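Local atomic coordinates of glycosyl hydrolase family 88 (Pedobacter heparinus, PDB entry 3WIW), a protein that hydrolyses unsaturated glucuronyl saccharides derived from heparin, as a member of glycoside hydrolase family 88 with an alpha6/alpha6-barrel. Residues Ala104-Thr107 with Ile108-Val111; Tyr137-Pro140 with Leu141-Gly144. All blocks are in the same frame, centred on the assembly; numbering follows the deposited sequence.

Contact 1. Residues Ala104-Thr107 with Ile108-Val111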
loop_
_atom_site.group_PDB
_atom_site.type_symbol
_atom_site.label_atom_id
_atom_site.label_comp_id
_atom_site.label_asym_id
_atom_site.label_seq_id
_atom_site.Cartn_x
_atom_site.Cartn_y
_atom_site.Cartn_z
ATOM N N ALA A 104 12.477 -0.484 -16.433
ATOM C CA ALA A 104 11.808 -1.543 -17.184
ATOM C C ALA A 104 10.285 -1.366 -17.208
ATOM O O ALA A 104 9.603 -2.086 -17.936
ATOM C CB ALA A 104 12.158 -2.913 -16.624
ATOM N N LEU A 105 9.757 -0.419 -16.425
ATOM C CA LEU A 105 8.315 -0.203 -16.336
ATOM C C LEU A 105 7.822 0.989 -17.172
ATOM O O LEU A 105 6.691 1.460 -17.014
ATOM C CB LEU A 105 7.898 -0.044 -14.876
ATOM C CG LEU A 105 8.133 -1.293 -14.010
ATOM C CD1 LEU A 105 7.593 -1.089 -12.600
ATOM C CD2 LEU A 105 7.542 -2.554 -14.672
ATOM N N ASP A 106 8.664 1.466 -18.088
ATOM C CA ASP A 106 8.385 2.641 -18.902
ATOM C C ASP A 106 7.011 2.585 -19.569
ATOM O O ASP A 106 6.314 3.600 -19.639
ATOM C CB ASP A 106 9.491 2.768 -19.952
ATOM C CG ASP A 106 9.275 3.937 -20.888
ATOM O OD1 ASP A 106 8.563 3.763 -21.900
ATOM O OD2 ASP A 106 9.802 5.037 -20.611
ATOM N N THR A 107 6.611 1.404 -20.050
ATOM C CA THR A 107 5.359 1.275 -20.808
ATOM C C THR A 107 4.113 1.632 -19.997
ATOM O O THR A 107 3.062 1.939 -20.568
ATOM C CB THR A 107 5.164 -0.141 -21.422
ATOM O OG1 THR A 107 5.277 -1.137 -20.395
ATOM C CG2 THR A 107 6.175 -0.417 -22.546
ATOM N N ILE A 108 4.221 1.595 -18.670
ATOM C CA ILE A 108 3.050 1.862 -17.838
ATOM C C ILE A 108 2.544 3.300 -17.998
ATOM O O ILE A 108 1.388 3.592 -17.736
ATOM C CB ILE A 108 3.303 1.513 -16.369
ATOM C CG1 ILE A 108 3.807 0.072 -16.278
ATOM C CG2 ILE A 108 2.022 1.664 -15.546
ATOM C CD1 ILE A 108 4.116 -0.338 -14.859
ATOM N N GLN A 109 3.401 4.193 -18.482
ATOM C CA GLN A 109 2.985 5.580 -18.701
ATOM C C GLN A 109 1.932 5.726 -19.794
ATOM O O GLN A 109 1.402 6.822 -19.988
ATOM C CB GLN A 109 4.184 6.447 -19.050
ATOM C CG GLN A 109 4.686 6.243 -20.477
ATOM C CD GLN A 109 5.956 6.997 -20.743
ATOM O OE1 GLN A 109 5.971 8.231 -20.768
ATOM N NE2 GLN A 109 7.030 6.265 -20.950
ATOM N N TYR A 110 1.632 4.645 -20.511
ATOM C CA TYR A 110 0.630 4.685 -21.584
ATOM C C TYR A 110 -0.655 3.949 -21.190
ATOM O O TYR A 110 -1.592 3.871 -21.975
ATOM C CB TYR A 110 1.207 4.108 -22.882
ATOM C CG TYR A 110 2.489 4.748 -23.293
ATOM C CD1 TYR A 110 2.525 6.080 -23.699
ATOM C CD2 TYR A 110 3.672 4.018 -23.306
ATOM C CE1 TYR A 110 3.721 6.668 -24.096
ATOM C CE2 TYR A 110 4.866 4.595 -23.697
ATOM C CZ TYR A 110 4.879 5.919 -24.080
ATOM O OH TYR A 110 6.047 6.505 -24.467
ATOM N N VAL A 111 -0.699 3.405 -19.977
ATOM C CA VAL A 111 -1.841 2.609 -19.535
ATOM C C VAL A 111 -2.998 3.492 -19.053
ATOM O O VAL A 111 -2.810 4.380 -18.209
ATOM C CB VAL A 111 -1.406 1.635 -18.426
ATOM C CG1 VAL A 111 -2.622 0.945 -17.805
ATOM C CG2 VAL A 111 -0.422 0.606 -18.998
HETATM O O HOH W 1 8.254 5.229 -24.162
#

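Contact 2. Residues Tyr137-Pro140 with Leu141-Gly144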
loop_
_atom_site.group_PDB
_atom_site.type_symbol
_atom_site.label_atom_id
_atom_site.label_comp_id
_atom_site.label_asym_id
_atom_site.label_seq_id
_atom_site.Cartn_x
_atom_site.Cartn_y
_atom_site.Cartn_z
ATOM N N TYR A 137 13.203 10.103 -14.850
ATOM C CA TYR A 137 11.979 9.569 -14.260
ATOM C C TYR A 137 10.756 10.463 -14.448
ATOM O O TYR A 137 9.631 10.035 -14.181
ATOM C CB TYR A 137 12.194 9.303 -12.771
ATOM C CG TYR A 137 13.319 8.313 -12.493
ATOM C CD1 TYR A 137 13.217 6.975 -12.906
ATOM C CD2 TYR A 137 14.488 8.708 -11.814
ATOM C CE1 TYR A 137 14.262 6.067 -12.680
ATOM C CE2 TYR A 137 15.533 7.804 -11.576
ATOM C CZ TYR A 137 15.406 6.481 -12.001
ATOM O OH TYR A 137 16.402 5.567 -11.764
ATOM N N LEU A 138 10.946 11.694 -14.914
ATOM C CA LEU A 138 9.899 12.692 -14.791
ATOM C C LEU A 138 8.798 12.595 -15.854
ATOM O O LEU A 138 7.608 12.649 -15.518
ATOM C CB LEU A 138 10.507 14.092 -14.743
ATOM C CG LEU A 138 9.530 15.187 -14.307
ATOM C CD1 LEU A 138 9.009 14.918 -12.905
ATOM C CD2 LEU A 138 10.205 16.537 -14.375
ATOM N N LYS A 139 9.162 12.474 -17.128
ATOM C CA LYS A 139 8.124 12.419 -18.151
ATOM C C LYS A 139 7.158 11.219 -17.990
ATOM O O LYS A 139 5.950 11.390 -18.145
ATOM C CB LYS A 139 8.702 12.503 -19.575
ATOM C CG LYS A 139 7.639 12.737 -20.656
ATOM C CD LYS A 139 6.914 14.064 -20.431
ATOM C CE LYS A 139 5.927 14.398 -21.537
ATOM N NZ LYS A 139 5.415 15.789 -21.383
ATOM N N PRO A 140 7.675 10.014 -17.682
ATOM C CA PRO A 140 6.733 8.918 -17.455
ATOM C C PRO A 140 5.773 9.228 -16.298
ATOM O O PRO A 140 4.589 8.890 -16.368
ATOM C CB PRO A 140 7.672 7.742 -17.144
ATOM C CG PRO A 140 8.908 8.049 -17.951
ATOM C CD PRO A 140 9.069 9.521 -17.736
ATOM N N LEU A 141 6.264 9.880 -15.254
ATOM C CA LEU A 141 5.381 10.301 -14.167
ATOM C C LEU A 141 4.314 11.286 -14.630
ATOM O O LEU A 141 3.153 11.180 -14.222
ATOM C CB LEU A 141 6.169 10.881 -13.005
ATOM C CG LEU A 141 6.907 9.855 -12.156
ATOM C CD1 LEU A 141 7.919 10.563 -11.253
ATOM C CD2 LEU A 141 5.928 9.027 -11.299
ATOM N N GLU A 142 4.697 12.250 -15.457
ATOM C CA GLU A 142 3.734 13.220 -15.939
ATOM C C GLU A 142 2.683 12.557 -16.818
ATOM O O GLU A 142 1.491 12.812 -16.659
ATOM C CB GLU A 142 4.453 14.322 -16.692
ATOM C CG GLU A 142 3.553 15.490 -17.054
ATOM C CD GLU A 142 4.267 16.574 -17.839
ATOM O OE1 GLU A 142 5.399 16.329 -18.307
ATOM O OE2 GLU A 142 3.690 17.671 -17.988
ATOM N N ASN A 143 3.114 11.686 -17.728
ATOM C CA ASN A 143 2.162 10.996 -18.599
ATOM C C ASN A 143 1.210 10.114 -17.788
ATOM O O ASN A 143 0.009 10.097 -18.046
ATOM C CB ASN A 143 2.879 10.162 -19.660
ATOM C CG ASN A 143 3.475 11.008 -20.755
ATOM O OD1 ASN A 143 3.028 12.130 -21.006
ATOM N ND2 ASN A 143 4.502 10.486 -21.402
ATOM N N GLY A 144 1.738 9.378 -16.805
ATOM C CA GLY A 144 0.915 8.519 -15.963
ATOM C C GLY A 144 -0.118 9.321 -15.203
ATOM O O GLY A 144 -1.264 8.891 -15.049
HETATM O O HOH W 2 3.011 14.505 -20.199
#

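Contact 1. Residues Ala104-Thr107 with Ile108-Val111
L105 and I108 meet in a short 3-10 run within the loop between helices 92-103 and 117-132. The backbone bonds all span three residues, the 3-10 pattern: I108 N donates to L105 O at 3.0 Å, Q109 N to D106 O at 3.2 Å and Y110 N to T107 O at 3.1 Å.

The side chains of L105 and I108 run alongside one another, CD1 of I108 resting 3.8 Å from L105 CB. Branched and apolar, I108 suits a buried place, where T75 and, from helix 117-132, L117, M120 and L121 receive it. Q109 turns instead to P140 and N143 of helix 138-150. Its CG is held between backbone N and carbonyl carbon (chi1 75°), and this turn carries the amide back to D106, where NE2 donates to D106 O at 3.1 Å in a bent bond (N-H...O 142°), with the oxygen tilted 21° from the amide plane. The two donors of Q109, N and NE2, thus grip one oxygen, one above and one below the carbonyl plane. The aliphatic part of the same side chain is also used, for CG sits over the centre of the Y110 ring, 3.5 Å above its plane. A water joins D106 OD1, to which it donates at 2.7 Å, to Y110 OH at 2.6 Å, and it lies in the plane of the ring at its edge.

Glutamine fits here because its amide has two ends: NE2 turns to the D106 carbonyl while OE1 faces N143, so the flip of the amide is probably fixed by both neighbours.

Contact 2. Residues Tyr137-Pro140 with Leu141-Gly144
L138 and E142 are joined by the first of three i to i+4 bonds in the opening turns of helix 138-150, part of the alpha6/alpha6-barrel. E142 N meets L138 O at 2.9 Å, and N143 N meets K139 O at 2.9 Å. G144 N completes the series on P140 O, the buried backbone end of the contact.

The tight side belongs to L141. Its CG and CD1 both pack over the carbonyl oxygen of Y137, each 3.4 Å from Y137 O, and the side chain continues to W184 of helix 175-188, the apolar partner that makes leucine suit the place. P140 sits within the first turn, where a proline is tolerated because its missing N-H is not needed; its ring packs on Y125 of helix 117-132.

The outer side is looser and polar. K139 starts with CG anti to the backbone N (chi1 -168°) and bends at chi2, which brings its long chain back across the next turn toward E142 and N143. A lysine has the length for this, and the extended E142 meets it in a salt bridge. N143 also faces this side, its OD1 taking a water's hydrogen at 2.5 Å, while the partner of ND2 is Q109. That same water accepts from K139 NZ at 3.0 Å, and NZ reaches E142 OE1 at 3.1 Å from above the carboxylate plane, 62° out of it.

How the contacts relate
Contact 1 precedes contact 2 along the chain, yet the two pack against each other with centres about 9 Å apart. They meet at a probable hydrogen bond of 2.8 Å between Q109 OE1 and N143 ND2, which joins the loop of contact 1 to helix 138-150. P140 adds packing beside it: its CA lies 3.5 Å from Q109 OE1, and its CG lies 4.1 Å from D106 OD2. Of the two, contact 1 comes nearer to the predicted nucleophile D116: the side chain of V111 is about 8 Å from that of D116, whereas G144 is about 11 Å from it. A bound EPE buffer molecule lies about 11 Å from the V111 side chain.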